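Local structure of N-acetyltransferase (Staphylococcus aureus subsp. aureus, 4LUA) at residues L119-S124 with E157-Y162; A70-I75 with S84-N89; E101-I106 with V131-L136. The protein is probably a GNAT-family N-acetyltransferase, which would transfer the acetyl group of acetyl-CoA to an amine, though its own substrate is not established. All blocks are in the same frame, centred on the assembly; numbering follows the deposited sequence.

Contact 1. Residues L119-S124 with E157-Y162; sequences LTSIVS and EHWLFY
The indole of Trp159 carries Ser121 on one face: Ser121 CB stands 3.6 Å from the centroid of the Trp159 six-membered ring, only 6° off its normal, a CH-pi contact of the methylene. Chi1 of -80° sets CG anti to the carbonyl carbon, and chi2 turns a face to Ser121; NE1 bonds to Glu144. The His158 imidazole is met at its rim, where Ser124 O lies 3.4 Å from His158 CE1. A water in the ring plane joins His158 ND1 to Val123 O.

The backbones pair antiparallel. Thr120 and Leu160 exchange two bonds, as do Ile122 and His158; Leu160 N to Thr120 O is nearly straight (2.9 Å, 172°). On the face of Thr120 and Ile122, Ile122 CD1 reaches Leu160 CD1 at 3.8 Å. On the other, Leu119 CD2 packs tightly on Phe161 CB, 3.4 Å away.

Two waters connect Ser121 OG with the Glu157 carboxylate, one of them donating to Glu157 OE2 at 3.0 Å. The chemistry is two-sided: mainly apolar packing of Ile122 and Leu160 against helix 127-135, with His158 and its water at one end, and on the reverse an aromatic cover beside a hydrated carboxylate, whose charge the waters probably temper.

Contact 2. Residues A70-I75 with S84-N89; sequences AALEQI and SLIKYN
Ala71 and Lys87 form one hydrogen-bonded pair of this antiparallel hairpin, and Glu73 and Leu85 form the next, with the strand segments at 148° to each other. Each pair exchanges two backbone bonds; the one from Glu73 N to Leu85 O is 2.9 Å long and almost linear, at 175°. Between and beyond them sit the non-hydrogen-bonded pairs Leu72 with Ile86 and Gln74 with Ser84, where CA-H groups face carbonyls, as in Ile86 CA to Ala71 O at 3.3 Å. The register then slips. Ala70 has its nearest CA in Asn89, 4.1 Å away, and Tyr88 takes a left-handed backbone conformation with positive phi. One extra residue on strand 83-91 is consistent with the beta bulge that GNAT proteins carry in their fourth strand.

On the face of Ala71 and Glu73, Lys87 NZ forms a salt bridge to the syn lone pair of Glu73 OE2, at 3.2 Å, although Lys87 CD sits implausibly close to that oxygen and the detailed placing of the lysine chain is doubtful. The Glu73 chain reaches out fully extended, CG anti to the backbone N (chi1 176°), and crosses a lysine that bends at chi3. Lys87 CB lies over one face of the Tyr88 ring, whose edge meets Ala71 CB through CD2 at 4.1 Å. On the other face, Leu72 CD1 touches Ser84 CB at 3.8 Å, and Tyr115 packs on Leu72, Gln74 and Ser84. Asn89 ND2 lies 3.8 Å from Ala70 CB and hydrogen-bonds to Thr69 O, while its amide oxygen bonds to Asn99 on helix 96-112.

The ion pair thus occupies the partly exposed face, where solvent would probably weaken it. The opposite face, mainly apolar, buries Ser84 OG, for which the model holds no partner.

Contact 3. Residues E101-I106 with V131-L136; sequences ELINFI and VFYSAL
Apolar contacts dominate, and Ile103 of helix 96-112 is central to them, spreading its branches over three side chains of 131-136. Its CG1, anti to the carbonyl carbon (chi1 -58°), lies in the plane of the Phe132 ring at the edge, 3.9 Å from Phe132 CE1. The other branch serves two neighbours: Ile103 CG2 is 3.8 Å from Tyr133 CE1 and 3.7 Å from Leu136 CD1. The Ile103 side chain as a whole crosses those of Tyr133 and Leu136 at about a right angle. Ile103 CD1 touches Tyr133 OH, again at 3.7 Å.

Aromatic packing within 131-136 shapes the surface that receives the isoleucine. Phe132 CE1 stands 4.1 Å above the centre of the Tyr133 ring, and Phe132 and Tyr133 also make edge-to-face contacts with Phe29 and Phe138, respectively.

The polar part lies at one margin. Leu136 CD2 approaches Asn104 ND2 at 3.4 Å, a van der Waals contact against the carboxamide. A water donates to Asn104 OD1 and to Leu136 O, the latter at 2.8 Å, tying the Asn104 side chain to the backbone of Leu136.

No direct hydrogen bond crosses between the two segments, so they are held together by van der Waals packing and one water bridge. The interior is mostly hydrocarbon and aromatic, with the Tyr133 hydroxyl weakly bonded to Thr120 OG1.

Contacts 1 and 2 each pair two antiparallel strands, one in each sheet of the fold, whereas contact 3 joins two helices through side chains. The sheets meet where Leu119 exchanges backbone bonds with Ser84 and Ile86, beyond which strands 83-91 and 117-123 part, consistent with the V-shaped cleft that holds acetyl-CoA in GNAT enzymes. Contact 3 is the buried one; contacts 1 and 2 each have a buried and a more exposed face. Ile86 and Thr120 of the strand pairs both lie against Tyr133 of contact 3. Charge appears in contact 1 as a buried, water-bound carboxylate and in contact 2 as a salt bridge on the partly exposed face; contact 3 has none.

Contact 1. Residues L119-S124 with E157-Y162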
loop_
_atom_site.group_PDB
_atom_site.type_symbol
_atom_site.label_atom_id
_atom_site.label_comp_id
_atom_site.label_asym_id
_atom_site.label_seq_id
_atom_site.Cartn_x
_atom_site.Cartn_y
_atom_site.Cartn_z
ATOM N N LEU A 119 -9.189 1.939 4.017
ATOM C CA LEU A 119 -9.336 0.464 4.001
ATOM C C LEU A 119 -8.084 -0.195 3.461
ATOM O O LEU A 119 -7.321 0.430 2.716
ATOM C CB LEU A 119 -10.480 0.094 3.077
ATOM C CG LEU A 119 -11.852 0.600 3.445
ATOM C CD1 LEU A 119 -12.818 0.175 2.322
ATOM C CD2 LEU A 119 -12.239 -0.020 4.726
ATOM N N THR A 120 -7.786 -1.397 3.911
ATOM C CA THR A 120 -6.686 -2.144 3.320
ATOM C C THR A 120 -7.144 -3.600 3.209
ATOM O O THR A 120 -7.973 -4.097 3.998
ATOM C CB THR A 120 -5.385 -2.024 4.231
ATOM O OG1 THR A 120 -4.239 -2.445 3.475
ATOM C CG2 THR A 120 -5.488 -2.842 5.551
ATOM N N SER A 121 -6.624 -4.323 2.203
ATOM C CA SER A 121 -6.953 -5.730 1.989
ATOM C C SER A 121 -5.677 -6.558 2.147
ATOM O O SER A 121 -4.583 -6.100 1.771
ATOM C CB SER A 121 -7.579 -5.990 0.575
ATOM O OG SER A 121 -6.647 -5.449 -0.390
ATOM N N ILE A 122 -5.829 -7.740 2.761
ATOM C CA ILE A 122 -4.609 -8.556 3.085
ATOM C C ILE A 122 -4.941 -9.985 2.711
ATOM O O ILE A 122 -5.984 -10.558 3.119
ATOM C CB ILE A 122 -4.293 -8.467 4.606
ATOM C CG1 ILE A 122 -4.124 -6.998 5.026
ATOM C CG2 ILE A 122 -2.988 -9.264 4.933
ATOM C CD1 ILE A 122 -3.852 -6.845 6.554
ATOM N N VAL A 123 -4.050 -10.651 1.958
ATOM C CA VAL A 123 -4.322 -12.041 1.656
ATOM C C VAL A 123 -4.467 -12.860 2.933
ATOM O O VAL A 123 -3.774 -12.623 3.949
ATOM C CB VAL A 123 -3.192 -12.604 0.780
ATOM C CG1 VAL A 123 -3.236 -14.126 0.719
ATOM C CG2 VAL A 123 -3.300 -11.964 -0.646
ATOM N N SER A 124 -5.384 -13.803 2.902
ATOM C CA SER A 124 -5.867 -14.345 4.170
ATOM C C SER A 124 -4.911 -15.057 5.094
ATOM O O SER A 124 -5.178 -15.093 6.297
ATOM C CB SER A 124 -7.123 -15.160 3.949
ATOM O OG SER A 124 -6.785 -16.329 3.258
ATOM N N GLU A 157 -9.195 -12.657 0.926
ATOM C CA GLU A 157 -8.585 -11.560 1.660
ATOM C C GLU A 157 -9.376 -11.168 2.879
ATOM O O GLU A 157 -10.639 -11.215 2.861
ATOM C CB GLU A 157 -8.474 -10.330 0.782
ATOM C CG GLU A 157 -7.469 -10.525 -0.353
ATOM C CD GLU A 157 -7.226 -9.290 -1.081
ATOM O OE1 GLU A 157 -8.177 -8.724 -1.704
ATOM O OE2 GLU A 157 -6.060 -8.835 -1.045
ATOM N N HIS A 158 -8.653 -10.715 3.894
ATOM C CA HIS A 158 -9.267 -9.966 5.004
ATOM C C HIS A 158 -9.321 -8.501 4.597
ATOM O O HIS A 158 -8.407 -7.964 3.943
ATOM C CB HIS A 158 -8.499 -10.085 6.319
ATOM C CG HIS A 158 -8.603 -11.448 6.915
ATOM N ND1 HIS A 158 -7.525 -12.315 6.961
ATOM C CD2 HIS A 158 -9.666 -12.129 7.398
ATOM C CE1 HIS A 158 -7.919 -13.463 7.494
ATOM N NE2 HIS A 158 -9.226 -13.401 7.721
ATOM N N TRP A 159 -10.399 -7.816 4.998
ATOM C CA TRP A 159 -10.465 -6.384 4.813
ATOM C C TRP A 159 -10.395 -5.765 6.203
ATOM O O TRP A 159 -11.048 -6.220 7.130
ATOM C CB TRP A 159 -11.853 -6.020 4.215
ATOM C CG TRP A 159 -11.872 -6.270 2.747
ATOM C CD1 TRP A 159 -12.345 -7.402 2.075
ATOM C CD2 TRP A 159 -11.358 -5.376 1.750
ATOM N NE1 TRP A 159 -12.161 -7.216 0.711
ATOM C CE2 TRP A 159 -11.551 -6.005 0.487
ATOM C CE3 TRP A 159 -10.757 -4.109 1.806
ATOM C CZ2 TRP A 159 -11.164 -5.377 -0.726
ATOM C CZ3 TRP A 159 -10.387 -3.487 0.609
ATOM C CH2 TRP A 159 -10.591 -4.147 -0.638
ATOM N N LEU A 160 -9.566 -4.716 6.356
ATOM C CA LEU A 160 -9.458 -3.992 7.617
ATOM C C LEU A 160 -9.731 -2.528 7.341
ATOM O O LEU A 160 -9.531 -2.065 6.219
ATOM C CB LEU A 160 -7.997 -4.110 8.143
ATOM C CG LEU A 160 -7.653 -5.478 8.806
ATOM C CD1 LEU A 160 -7.470 -6.573 7.746
ATOM C CD2 LEU A 160 -6.298 -5.337 9.623
ATOM N N PHE A 161 -10.102 -1.798 8.378
ATOM C CA PHE A 161 -10.358 -0.375 8.206
ATOM C C PHE A 161 -9.755 0.398 9.361
ATOM O O PHE A 161 -9.595 -0.124 10.484
ATOM C CB PHE A 161 -11.874 -0.086 8.135
ATOM C CG PHE A 161 -12.587 -0.257 9.454
ATOM C CD1 PHE A 161 -12.692 0.791 10.376
ATOM C CD2 PHE A 161 -13.137 -1.499 9.770
ATOM C CE1 PHE A 161 -13.357 0.604 11.623
ATOM C CE2 PHE A 161 -13.816 -1.696 11.006
ATOM C CZ PHE A 161 -13.920 -0.645 11.918
ATOM N N TYR A 162 -9.511 1.700 9.113
ATOM C CA TYR A 162 -9.128 2.610 10.194
ATOM C C TYR A 162 -10.166 3.711 10.224
ATOM O O TYR A 162 -10.422 4.389 9.199
ATOM C CB TYR A 162 -7.718 3.203 9.892
ATOM C CG TYR A 162 -7.190 4.043 11.024
ATOM C CD1 TYR A 162 -7.624 5.330 11.205
ATOM C CD2 TYR A 162 -6.202 3.532 11.878
ATOM C CE1 TYR A 162 -7.149 6.089 12.263
ATOM C CE2 TYR A 162 -5.719 4.286 12.936
ATOM C CZ TYR A 162 -6.202 5.559 13.116
ATOM O OH TYR A 162 -5.755 6.375 14.164
HETATM O O HOH W 1 -7.747 -6.521 -2.794
HETATM O O HOH W 2 -4.168 -6.751 -1.938
HETATM O O HOH W 3 -4.839 -11.715 6.531
#

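Contact 2. Residues A70-I75 with S84-N89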
loop_
_atom_site.group_PDB
_atom_site.type_symbol
_atom_site.label_atom_id
_atom_site.label_comp_id
_atom_site.label_asym_id
_atom_site.label_seq_id
_atom_site.Cartn_x
_atom_site.Cartn_y
_atom_site.Cartn_z
ATOM N N ALA A 70 3.709 3.344 -1.089
ATOM C CA ALA A 70 2.307 2.885 -1.038
ATOM C C ALA A 70 1.480 3.977 -1.689
ATOM O O ALA A 70 1.927 5.122 -1.757
ATOM C CB ALA A 70 1.876 2.608 0.438
ATOM N N ALA A 71 0.288 3.597 -2.164
ATOM C CA ALA A 71 -0.628 4.520 -2.837
ATOM C C ALA A 71 -1.978 4.544 -2.064
ATOM O O ALA A 71 -2.405 3.566 -1.430
ATOM C CB ALA A 71 -0.810 4.047 -4.255
ATOM N N LEU A 72 -2.608 5.712 -2.101
ATOM C CA LEU A 72 -3.898 5.881 -1.501
ATOM C C LEU A 72 -4.800 6.179 -2.697
ATOM O O LEU A 72 -4.691 7.236 -3.346
ATOM C CB LEU A 72 -3.799 7.058 -0.510
ATOM C CG LEU A 72 -5.041 7.412 0.256
ATOM C CD1 LEU A 72 -5.572 6.175 1.011
ATOM C CD2 LEU A 72 -4.757 8.596 1.220
ATOM N N GLU A 73 -5.727 5.258 -2.952
ATOM C CA GLU A 73 -6.603 5.369 -4.126
ATOM C C GLU A 73 -7.997 5.707 -3.621
ATOM O O GLU A 73 -8.535 5.020 -2.745
ATOM C CB GLU A 73 -6.596 4.050 -4.940
ATOM C CG GLU A 73 -7.592 4.103 -6.130
ATOM C CD GLU A 73 -7.639 2.821 -6.963
ATOM O OE1 GLU A 73 -8.314 2.817 -8.019
ATOM O OE2 GLU A 73 -7.027 1.806 -6.558
ATOM N N GLN A 74 -8.595 6.771 -4.141
ATOM C CA GLN A 74 -9.979 7.045 -3.818
ATOM C C GLN A 74 -10.869 6.360 -4.874
ATOM O O GLN A 74 -10.769 6.668 -6.089
ATOM C CB GLN A 74 -10.231 8.567 -3.810
ATOM C CG GLN A 74 -11.173 9.070 -2.700
ATOM C CD GLN A 74 -10.687 10.371 -2.035
ATOM O OE1 GLN A 74 -9.553 10.810 -2.249
ATOM N NE2 GLN A 74 -11.546 10.981 -1.224
ATOM N N ILE A 75 -11.750 5.485 -4.422
ATOM C CA ILE A 75 -12.780 4.891 -5.264
ATOM C C ILE A 75 -13.969 5.842 -5.357
ATOM O O ILE A 75 -14.619 6.098 -4.329
ATOM C CB ILE A 75 -13.334 3.599 -4.661
ATOM C CG1 ILE A 75 -12.222 2.573 -4.461
ATOM C CG2 ILE A 75 -14.407 3.064 -5.570
ATOM C CD1 ILE A 75 -11.294 2.455 -5.664
ATOM N N SER A 84 -11.462 5.271 0.468
ATOM C CA SER A 84 -10.045 5.282 0.172
ATOM C C SER A 84 -9.333 3.980 0.555
ATOM O O SER A 84 -9.537 3.517 1.610
ATOM C CB SER A 84 -9.392 6.455 0.852
ATOM O OG SER A 84 -9.588 7.602 0.072
ATOM N N LEU A 85 -8.522 3.457 -0.351
ATOM C CA LEU A 85 -7.855 2.148 -0.163
ATOM C C LEU A 85 -6.389 2.322 -0.218
ATOM O O LEU A 85 -5.886 3.025 -1.067
ATOM C CB LEU A 85 -8.207 1.179 -1.321
ATOM C CG LEU A 85 -9.468 0.325 -1.182
ATOM C CD1 LEU A 85 -10.686 1.121 -0.814
ATOM C CD2 LEU A 85 -9.674 -0.427 -2.506
ATOM N N ILE A 86 -5.683 1.606 0.654
ATOM C CA ILE A 86 -4.217 1.574 0.522
ATOM C C ILE A 86 -3.889 0.421 -0.406
ATOM O O ILE A 86 -4.434 -0.685 -0.252
ATOM C CB ILE A 86 -3.581 1.351 1.919
ATOM C CG1 ILE A 86 -3.905 2.523 2.829
ATOM C CG2 ILE A 86 -2.024 1.115 1.741
ATOM C CD1 ILE A 86 -3.562 2.236 4.315
ATOM N N LYS A 87 -3.043 0.712 -1.394
ATOM C CA LYS A 87 -2.688 -0.233 -2.462
ATOM C C LYS A 87 -1.211 -0.104 -2.787
ATOM O O LYS A 87 -0.545 0.897 -2.440
ATOM C CB LYS A 87 -3.517 0.099 -3.766
ATOM C CG LYS A 87 -4.958 -0.318 -3.544
ATOM C CD LYS A 87 -5.780 -0.194 -4.799
ATOM C CE LYS A 87 -6.005 -1.532 -5.467
ATOM N NZ LYS A 87 -6.481 -1.333 -6.871
ATOM N N TYR A 88 -0.718 -1.086 -3.541
ATOM C CA TYR A 88 0.629 -0.994 -4.162
ATOM C C TYR A 88 1.691 -0.662 -3.120
ATOM O O TYR A 88 2.516 0.246 -3.309
ATOM C CB TYR A 88 0.638 0.041 -5.302
ATOM C CG TYR A 88 -0.495 -0.225 -6.286
ATOM C CD1 TYR A 88 -0.681 -1.483 -6.839
ATOM C CD2 TYR A 88 -1.386 0.785 -6.610
ATOM C CE1 TYR A 88 -1.742 -1.720 -7.729
ATOM C CE2 TYR A 88 -2.440 0.551 -7.483
ATOM C CZ TYR A 88 -2.607 -0.706 -8.012
ATOM O OH TYR A 88 -3.656 -0.941 -8.900
ATOM N N ASN A 89 1.708 -1.442 -2.049
ATOM C CA ASN A 89 2.650 -1.195 -0.930
ATOM C C ASN A 89 3.809 -2.151 -1.105
ATOM O O ASN A 89 3.686 -3.368 -0.857
ATOM C CB ASN A 89 1.873 -1.444 0.363
ATOM C CG ASN A 89 2.683 -1.190 1.673
ATOM O OD1 ASN A 89 2.338 -1.761 2.708
ATOM N ND2 ASN A 89 3.776 -0.406 1.621
#

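Contact 3. Residues E101-I106 with V131-L136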
loop_
_atom_site.group_PDB
_atom_site.type_symbol
_atom_site.label_atom_id
_atom_site.label_comp_id
_atom_site.label_asym_id
_atom_site.label_seq_id
_atom_site.Cartn_x
_atom_site.Cartn_y
_atom_site.Cartn_z
ATOM N N GLU A 101 6.317 3.624 9.604
ATOM C CA GLU A 101 6.434 5.092 9.423
ATOM C C GLU A 101 5.585 5.521 8.217
ATOM O O GLU A 101 4.827 6.522 8.262
ATOM C CB GLU A 101 7.884 5.519 9.246
ATOM C CG GLU A 101 8.618 5.750 10.542
ATOM C CD GLU A 101 10.073 6.170 10.299
ATOM O OE1 GLU A 101 10.335 6.841 9.266
ATOM O OE2 GLU A 101 10.947 5.808 11.129
ATOM N N LEU A 102 5.616 4.717 7.144
ATOM C CA LEU A 102 4.844 5.041 5.941
ATOM C C LEU A 102 3.314 4.992 6.169
ATOM O O LEU A 102 2.574 5.936 5.816
ATOM C CB LEU A 102 5.257 4.088 4.781
ATOM C CG LEU A 102 4.488 4.308 3.482
ATOM C CD1 LEU A 102 4.607 5.759 2.905
ATOM C CD2 LEU A 102 5.064 3.333 2.472
ATOM N N ILE A 103 2.796 3.910 6.773
ATOM C CA ILE A 103 1.351 3.787 6.953
ATOM C C ILE A 103 0.893 4.792 8.032
ATOM O O ILE A 103 -0.197 5.365 7.916
ATOM C CB ILE A 103 0.985 2.328 7.273
ATOM C CG1 ILE A 103 1.462 1.387 6.161
ATOM C CG2 ILE A 103 -0.512 2.239 7.502
ATOM C CD1 ILE A 103 0.930 1.777 4.704
ATOM N N ASN A 104 1.703 5.056 9.077
ATOM C CA ASN A 104 1.302 6.115 10.038
ATOM C C ASN A 104 1.201 7.487 9.344
ATOM O O ASN A 104 0.291 8.306 9.633
ATOM C CB ASN A 104 2.250 6.213 11.234
ATOM C CG ASN A 104 1.819 5.324 12.377
ATOM O OD1 ASN A 104 0.633 5.251 12.698
ATOM N ND2 ASN A 104 2.791 4.668 13.034
ATOM N N PHE A 105 2.151 7.736 8.419
ATOM C CA PHE A 105 2.024 8.945 7.629
ATOM C C PHE A 105 0.735 8.964 6.821
ATOM O O PHE A 105 0.064 10.017 6.802
ATOM C CB PHE A 105 3.278 9.147 6.724
ATOM C CG PHE A 105 2.996 10.015 5.538
ATOM C CD1 PHE A 105 3.094 11.379 5.609
ATOM C CD2 PHE A 105 2.536 9.411 4.371
ATOM C CE1 PHE A 105 2.783 12.201 4.501
ATOM C CE2 PHE A 105 2.140 10.166 3.329
ATOM C CZ PHE A 105 2.248 11.588 3.380
ATOM N N ILE A 106 0.397 7.850 6.157
ATOM C CA ILE A 106 -0.846 7.806 5.380
ATOM C C ILE A 106 -2.086 8.081 6.258
ATOM O O ILE A 106 -2.986 8.844 5.838
ATOM C CB ILE A 106 -0.954 6.500 4.563
ATOM C CG1 ILE A 106 0.114 6.543 3.498
ATOM C CG2 ILE A 106 -2.376 6.368 3.988
ATOM C CD1 ILE A 106 0.179 5.271 2.627
ATOM N N VAL A 131 -1.181 -8.536 11.579
ATOM C CA VAL A 131 -0.728 -8.053 12.880
ATOM C C VAL A 131 -0.086 -6.660 12.811
ATOM O O VAL A 131 -0.298 -5.819 13.693
ATOM C CB VAL A 131 0.243 -9.089 13.513
ATOM C CG1 VAL A 131 1.008 -8.476 14.703
ATOM C CG2 VAL A 131 -0.583 -10.297 13.951
ATOM N N PHE A 132 0.664 -6.419 11.723
ATOM C CA PHE A 132 1.270 -5.113 11.509
ATOM C C PHE A 132 0.152 -4.034 11.460
ATOM O O PHE A 132 0.247 -2.990 12.128
ATOM C CB PHE A 132 2.064 -5.183 10.195
ATOM C CG PHE A 132 2.406 -3.848 9.621
ATOM C CD1 PHE A 132 1.513 -3.199 8.715
ATOM C CD2 PHE A 132 3.632 -3.247 9.926
ATOM C CE1 PHE A 132 1.881 -1.919 8.188
ATOM C CE2 PHE A 132 3.988 -2.016 9.330
ATOM C CZ PHE A 132 3.096 -1.356 8.518
ATOM N N TYR A 133 -0.900 -4.309 10.689
ATOM C CA TYR A 133 -1.956 -3.301 10.579
ATOM C C TYR A 133 -2.772 -3.161 11.822
ATOM O O TYR A 133 -3.198 -2.049 12.192
ATOM C CB TYR A 133 -2.901 -3.659 9.410
ATOM C CG TYR A 133 -2.473 -2.973 8.128
ATOM C CD1 TYR A 133 -2.807 -1.641 7.950
ATOM C CD2 TYR A 133 -1.826 -3.657 7.093
ATOM C CE1 TYR A 133 -2.471 -0.961 6.788
ATOM C CE2 TYR A 133 -1.494 -2.972 5.919
ATOM C CZ TYR A 133 -1.860 -1.642 5.808
ATOM O OH TYR A 133 -1.588 -0.980 4.628
ATOM N N SER A 134 -2.996 -4.269 12.544
ATOM C CA SER A 134 -3.720 -4.189 13.819
ATOM C C SER A 134 -2.943 -3.315 14.811
ATOM O O SER A 134 -3.530 -2.536 15.583
ATOM C CB SER A 134 -3.905 -5.610 14.411
ATOM O OG SER A 134 -4.538 -5.528 15.673
ATOM N N ALA A 135 -1.612 -3.426 14.770
ATOM C CA ALA A 135 -0.816 -2.660 15.709
ATOM C C ALA A 135 -0.913 -1.151 15.425
ATOM O O ALA A 135 -0.661 -0.318 16.315
ATOM C CB ALA A 135 0.665 -3.121 15.627
ATOM N N LEU A 136 -1.221 -0.807 14.176
ATOM C CA LEU A 136 -1.411 0.616 13.809
ATOM C C LEU A 136 -2.833 1.092 14.016
ATOM O O LEU A 136 -3.133 2.267 13.740
ATOM C CB LEU A 136 -1.073 0.778 12.308
ATOM C CG LEU A 136 0.429 0.554 12.083
ATOM C CD1 LEU A 136 0.663 0.444 10.566
ATOM C CD2 LEU A 136 1.272 1.672 12.665
HETATM O O HOH W 4 -1.341 4.357 14.185
#